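Local coordinates for protein proteasome accessory factor B/C (PafBC) (Paenarthrobacter aurescens, PDB 6SJ9) that probably acts as a transcriptional regulator of the bacterial DNA damage response, combining winged helix-turn-helix and WYL domains in one chain, at residues 329-334 against 617-622; 324-329 against 638-643. One frame throughout, in Å; residues are numbered along the deposited sequence.

Contact 1 (329-334 against 617-622); sequences LEFPEA and LAEVRF
Leu329 and Leu617 bring the two backbones nearest, with CA atoms 7.5 Å apart, where the irregular segment 329-334 passes over the start of strand segment 617-622 and is joined to it by side-chain packing alone. Phe331 and Leu617 carry the contact between them. CG of Phe331 lies beside the backbone N, anti to the carbonyl carbon (chi1 -72°), and from there the far end of the ring reaches the strand: CE1 comes to 3.8 Å from Leu617 CB, and CZ lies 4.1 Å from Glu619 CB. Leu617 CD1 is placed over one face of the ring, whereas the backbone N of Ala618 approaches the ring edge near its plane. The aliphatic root of Glu619 comes in obliquely, and its carboxylate plane is turned 48° from the ring; the polar end is engaged elsewhere, in a salt bridge with Arg607. Leu617 also works in the other direction along the loop. Its CD1 sits 3.9 Å from both Leu329 CA and Glu330 N, so the methyl packs on the backbone there, while the side chains of the two leucines meet more loosely, CD2 of Leu329 lying 4.3 Å from CD1 of Leu617. Leu617 and Glu619, alternate residues of the strand, thus present one sheet face to the loop. This is the four-stranded antiparallel sheet, of strand order 2-3-1-4, of the ferredoxin-like C-terminal WCX domain, crossed here by the connection between helix 305-323 and helix 346-360; Phe331 also touches Arg607 and Ala609 of strand 607-610 and Cys589 of strand 586-592.

Contact 2 (324-329 against 638-643); sequences APLPPL and SVRILE
Arg640 reaches from strand 639-643 to the backbone of Ala324 and Pro325, just beyond the end of helix 305-323. A bend at chi3 (-58°) swings NE aside from the otherwise extended chain, and Arg640 NH1 donates a hydrogen bond of 2.9 Å to Pro325 O. That oxygen lies close to the guanidinium plane, but NH1 stands above the carbonyl plane, 67° out of it. A second, weak bond runs from Arg640 NH2 to Ala324 O at 2.8 Å. On one face of the guanidinium the packing is close: Leu642 CD2 lies against it, offset toward the rim, and meets Leu326 CD2 at 3.9 Å. The other branch of Leu642, CD1, is 4.0 Å from both Pro327 CG and Leu329 CD2. Pro327 meets Leu642 tip to tip, whereas Leu326 and Leu329 each run alongside Leu642, pointing the opposite way to it. On the solvent side, CD1 of the exposed Leu329 lies beside the carboxylate of Glu643 without a polar bond; Glu643 and Leu642 form a classic beta bulge opposite Cys589. The ion pair of Arg640 with Glu591 is long and weak, and Arg648, of like charge, lies close, so the bonds to main-chain oxygens probably contribute to stabilising its charge and tie the proline-rich linker to the sheet.

Overall arrangement
Contacts 1 and 2 are consecutive footholds of one linker, after helix 305-323, on the same four-stranded WCX sheet, with centres 12 Å apart. Leu329 belongs to both. Contact 2 meets the outermost strand 639-643, and contact 1 the inner strand 616-622; strand 586-592 lies between them. Both are partly buried: the buried residues come from the sheet, while most of the exposed ones belong to the linker; Glu643 is the exception. Their chemistry differs: contact 1 is apolar and centred on an aromatic ring, whereas contact 2 adds a charged group bound to main-chain oxygens. Leu617 unites them, its CD2 lying 3.6 Å from both Leu642 CD1 and Pro327 CG, which makes one continuous apolar patch.

Contact 1 (329-334 against 617-622)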
loop_
_atom_site.group_PDB
_atom_site.type_symbol
_atom_site.label_atom_id
_atom_site.label_comp_id
_atom_site.label_asym_id
_atom_site.label_seq_id
_atom_site.Cartn_x
_atom_site.Cartn_y
_atom_site.Cartn_z
ATOM N N LEU A 329 5.338 21.053 24.049
ATOM C CA LEU A 329 5.213 19.616 23.887
ATOM C C LEU A 329 4.366 19.016 25.004
ATOM O O LEU A 329 4.821 18.180 25.780
ATOM C CB LEU A 329 6.612 19.037 23.925
ATOM C CG LEU A 329 7.311 19.291 22.614
ATOM C CD1 LEU A 329 8.800 19.088 22.781
ATOM C CD2 LEU A 329 6.708 18.355 21.618
ATOM N N GLU A 330 3.098 19.402 25.037
ATOM C CA GLU A 330 2.185 18.976 26.094
ATOM C C GLU A 330 1.220 17.943 25.530
ATOM O O GLU A 330 0.383 18.274 24.687
ATOM C CB GLU A 330 1.435 20.159 26.714
ATOM C CG GLU A 330 2.261 20.996 27.700
ATOM C CD GLU A 330 1.633 22.352 28.017
ATOM O OE1 GLU A 330 1.975 23.349 27.343
ATOM O OE2 GLU A 330 0.788 22.424 28.938
ATOM N N PHE A 331 1.339 16.699 25.989
ATOM C CA PHE A 331 0.369 15.727 25.494
ATOM C C PHE A 331 -0.689 15.477 26.565
ATOM O O PHE A 331 -0.357 15.460 27.756
ATOM C CB PHE A 331 1.049 14.403 25.123
ATOM C CG PHE A 331 1.890 14.475 23.868
ATOM C CD1 PHE A 331 1.310 14.323 22.617
ATOM C CD2 PHE A 331 3.260 14.683 23.940
ATOM C CE1 PHE A 331 2.068 14.385 21.466
ATOM C CE2 PHE A 331 4.020 14.748 22.792
ATOM C CZ PHE A 331 3.422 14.596 21.552
ATOM N N PRO A 332 -1.973 15.304 26.231
ATOM C CA PRO A 332 -2.964 14.972 27.265
ATOM C C PRO A 332 -2.744 13.565 27.797
ATOM O O PRO A 332 -1.961 12.779 27.262
ATOM C CB PRO A 332 -4.310 15.078 26.530
ATOM C CG PRO A 332 -4.023 15.835 25.279
ATOM C CD PRO A 332 -2.610 15.478 24.916
ATOM N N GLU A 333 -3.484 13.233 28.857
ATOM C CA GLU A 333 -3.407 11.902 29.458
ATOM C C GLU A 333 -3.884 10.792 28.529
ATOM O O GLU A 333 -3.845 9.613 28.895
ATOM C CB GLU A 333 -4.204 11.858 30.763
ATOM C CG GLU A 333 -3.641 12.769 31.836
ATOM C CD GLU A 333 -2.298 12.279 32.352
ATOM O OE1 GLU A 333 -2.199 11.097 32.742
ATOM O OE2 GLU A 333 -1.334 13.071 32.342
ATOM N N ALA A 334 -4.333 11.160 27.328
ATOM C CA ALA A 334 -4.824 10.232 26.314
ATOM C C ALA A 334 -6.033 9.435 26.789
ATOM O O ALA A 334 -6.267 8.324 26.311
ATOM C CB ALA A 334 -3.723 9.281 25.826
ATOM N N LEU A 617 -0.003 17.963 17.640
ATOM C CA LEU A 617 1.236 17.270 17.919
ATOM C C LEU A 617 1.032 15.782 17.766
ATOM O O LEU A 617 -0.005 15.239 18.151
ATOM C CB LEU A 617 1.732 17.534 19.339
ATOM C CG LEU A 617 1.945 18.964 19.817
ATOM C CD1 LEU A 617 2.468 18.941 21.265
ATOM C CD2 LEU A 617 2.879 19.747 18.901
ATOM N N ALA A 618 2.047 15.109 17.257
ATOM C CA ALA A 618 1.926 13.673 17.046
ATOM C C ALA A 618 3.273 13.007 17.235
ATOM O O ALA A 618 4.248 13.357 16.565
ATOM C CB ALA A 618 1.365 13.375 15.663
ATOM N N GLU A 619 3.317 12.069 18.151
ATOM C CA GLU A 619 4.491 11.256 18.393
ATOM C C GLU A 619 4.363 9.961 17.585
ATOM O O GLU A 619 3.415 9.201 17.789
ATOM C CB GLU A 619 4.544 10.982 19.892
ATOM C CG GLU A 619 5.773 10.383 20.427
ATOM C CD GLU A 619 5.657 10.230 21.921
ATOM O OE1 GLU A 619 6.174 11.098 22.656
ATOM O OE2 GLU A 619 4.980 9.266 22.349
ATOM N N VAL A 620 5.265 9.731 16.639
ATOM C CA VAL A 620 5.171 8.580 15.746
ATOM C C VAL A 620 6.501 7.828 15.718
ATOM O O VAL A 620 7.570 8.420 15.863
ATOM C CB VAL A 620 4.762 8.997 14.299
ATOM C CG1 VAL A 620 3.441 9.746 14.316
ATOM C CG2 VAL A 620 5.792 9.844 13.682
ATOM N N ARG A 621 6.431 6.528 15.422
ATOM C CA ARG A 621 7.603 5.694 15.189
ATOM C C ARG A 621 7.843 5.544 13.690
ATOM O O ARG A 621 6.990 5.019 12.979
ATOM C CB ARG A 621 7.420 4.316 15.825
ATOM C CG ARG A 621 7.267 4.341 17.350
ATOM C CD ARG A 621 6.754 2.974 17.894
ATOM N NE ARG A 621 7.688 1.851 17.674
ATOM C CZ ARG A 621 8.524 1.362 18.598
ATOM N NH1 ARG A 621 8.568 1.900 19.821
ATOM N NH2 ARG A 621 9.322 0.334 18.309
ATOM N N PHE A 622 8.999 6.003 13.213
ATOM C CA PHE A 622 9.421 5.819 11.832
ATOM C C PHE A 622 10.368 4.642 11.760
ATOM O O PHE A 622 11.143 4.396 12.703
ATOM C CB PHE A 622 10.112 7.062 11.280
ATOM C CG PHE A 622 9.163 8.081 10.809
ATOM C CD1 PHE A 622 8.760 9.103 11.662
ATOM C CD2 PHE A 622 8.632 8.020 9.540
ATOM C CE1 PHE A 622 7.847 10.056 11.222
ATOM C CE2 PHE A 622 7.723 8.962 9.095
ATOM C CZ PHE A 622 7.320 9.980 9.930
#

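Contact 2 (324-329 against 638-643)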
loop_
_atom_site.group_PDB
_atom_site.type_symbol
_atom_site.label_atom_id
_atom_site.label_comp_id
_atom_site.label_asym_id
_atom_site.label_seq_id
_atom_site.Cartn_x
_atom_site.Cartn_y
_atom_site.Cartn_z
ATOM N N ALA A 324 8.646 28.511 11.999
ATOM C CA ALA A 324 7.634 28.961 12.937
ATOM C C ALA A 324 8.091 28.580 14.341
ATOM O O ALA A 324 8.904 27.671 14.512
ATOM C CB ALA A 324 6.280 28.335 12.612
ATOM N N PRO A 325 7.646 29.284 15.363
ATOM C CA PRO A 325 8.099 28.925 16.709
ATOM C C PRO A 325 7.503 27.593 17.153
ATOM O O PRO A 325 6.448 27.158 16.686
ATOM C CB PRO A 325 7.606 30.091 17.569
ATOM C CG PRO A 325 6.385 30.620 16.808
ATOM C CD PRO A 325 6.679 30.398 15.355
ATOM N N LEU A 326 8.167 26.993 18.145
ATOM C CA LEU A 326 7.848 25.646 18.597
ATOM C C LEU A 326 6.649 25.710 19.531
ATOM O O LEU A 326 6.659 26.501 20.480
ATOM C CB LEU A 326 9.032 25.022 19.342
ATOM C CG LEU A 326 10.374 24.838 18.630
ATOM C CD1 LEU A 326 11.445 24.381 19.611
ATOM C CD2 LEU A 326 10.275 23.888 17.468
ATOM N N PRO A 327 5.620 24.898 19.314
ATOM C CA PRO A 327 4.541 24.790 20.290
ATOM C C PRO A 327 5.038 24.058 21.523
ATOM O O PRO A 327 6.116 23.436 21.493
ATOM C CB PRO A 327 3.476 23.973 19.536
ATOM C CG PRO A 327 4.280 23.065 18.720
ATOM C CD PRO A 327 5.469 23.892 18.248
ATOM N N PRO A 328 4.310 24.130 22.640
ATOM C CA PRO A 328 4.730 23.364 23.818
ATOM C C PRO A 328 4.409 21.894 23.610
ATOM O O PRO A 328 3.346 21.526 23.100
ATOM C CB PRO A 328 3.902 23.966 24.963
ATOM C CG PRO A 328 2.989 25.012 24.336
ATOM C CD PRO A 328 3.011 24.796 22.852
ATOM N N LEU A 329 5.338 21.053 24.049
ATOM C CA LEU A 329 5.213 19.616 23.887
ATOM C C LEU A 329 4.366 19.016 25.004
ATOM O O LEU A 329 4.821 18.180 25.780
ATOM C CB LEU A 329 6.612 19.037 23.925
ATOM C CG LEU A 329 7.311 19.291 22.614
ATOM C CD1 LEU A 329 8.800 19.088 22.781
ATOM C CD2 LEU A 329 6.708 18.355 21.618
ATOM N N SER A 638 2.893 20.734 5.677
ATOM C CA SER A 638 1.907 20.236 6.624
ATOM C C SER A 638 2.555 19.477 7.777
ATOM O O SER A 638 1.871 19.143 8.759
ATOM C CB SER A 638 0.901 19.355 5.899
ATOM O OG SER A 638 1.561 18.174 5.553
ATOM N N VAL A 639 3.871 19.284 7.724
ATOM C CA VAL A 639 4.619 18.546 8.729
ATOM C C VAL A 639 5.878 19.302 9.101
ATOM O O VAL A 639 6.532 19.900 8.242
ATOM C CB VAL A 639 5.039 17.153 8.234
ATOM C CG1 VAL A 639 5.567 16.369 9.394
ATOM C CG2 VAL A 639 3.869 16.441 7.617
ATOM N N ARG A 640 6.241 19.231 10.375
ATOM C CA ARG A 640 7.555 19.641 10.830
ATOM C C ARG A 640 8.000 18.682 11.922
ATOM O O ARG A 640 7.171 18.041 12.587
ATOM C CB ARG A 640 7.522 21.105 11.323
ATOM C CG ARG A 640 6.588 21.331 12.530
ATOM C CD ARG A 640 6.566 22.841 13.045
ATOM N NE ARG A 640 7.865 23.373 13.431
ATOM C CZ ARG A 640 8.041 24.460 14.199
ATOM N NH1 ARG A 640 7.000 25.134 14.693
ATOM N NH2 ARG A 640 9.269 24.887 14.458
ATOM N N ILE A 641 9.311 18.565 12.086
ATOM C CA ILE A 641 9.898 17.744 13.139
ATOM C C ILE A 641 10.222 18.650 14.332
ATOM O O ILE A 641 10.906 19.665 14.175
ATOM C CB ILE A 641 11.147 16.998 12.649
ATOM C CG1 ILE A 641 10.799 16.079 11.491
ATOM C CG2 ILE A 641 11.702 16.140 13.757
ATOM C CD1 ILE A 641 11.982 15.613 10.760
ATOM N N LEU A 642 9.664 18.323 15.504
ATOM C CA LEU A 642 9.967 19.036 16.748
ATOM C C LEU A 642 11.126 18.406 17.521
ATOM O O LEU A 642 12.043 19.105 17.946
ATOM C CB LEU A 642 8.712 19.059 17.637
ATOM C CG LEU A 642 7.483 19.659 16.944
ATOM C CD1 LEU A 642 6.301 19.708 17.851
ATOM C CD2 LEU A 642 7.807 21.054 16.474
ATOM N N GLU A 643 11.131 17.081 17.651
ATOM C CA GLU A 643 12.120 16.312 18.397
ATOM C C GLU A 643 12.289 14.962 17.739
ATOM O O GLU A 643 11.305 14.376 17.272
ATOM C CB GLU A 643 11.702 16.093 19.858
ATOM C CG GLU A 643 11.725 17.310 20.720
ATOM C CD GLU A 643 11.433 16.972 22.173
ATOM O OE1 GLU A 643 11.156 15.778 22.460
ATOM O OE2 GLU A 643 11.554 17.887 23.026
#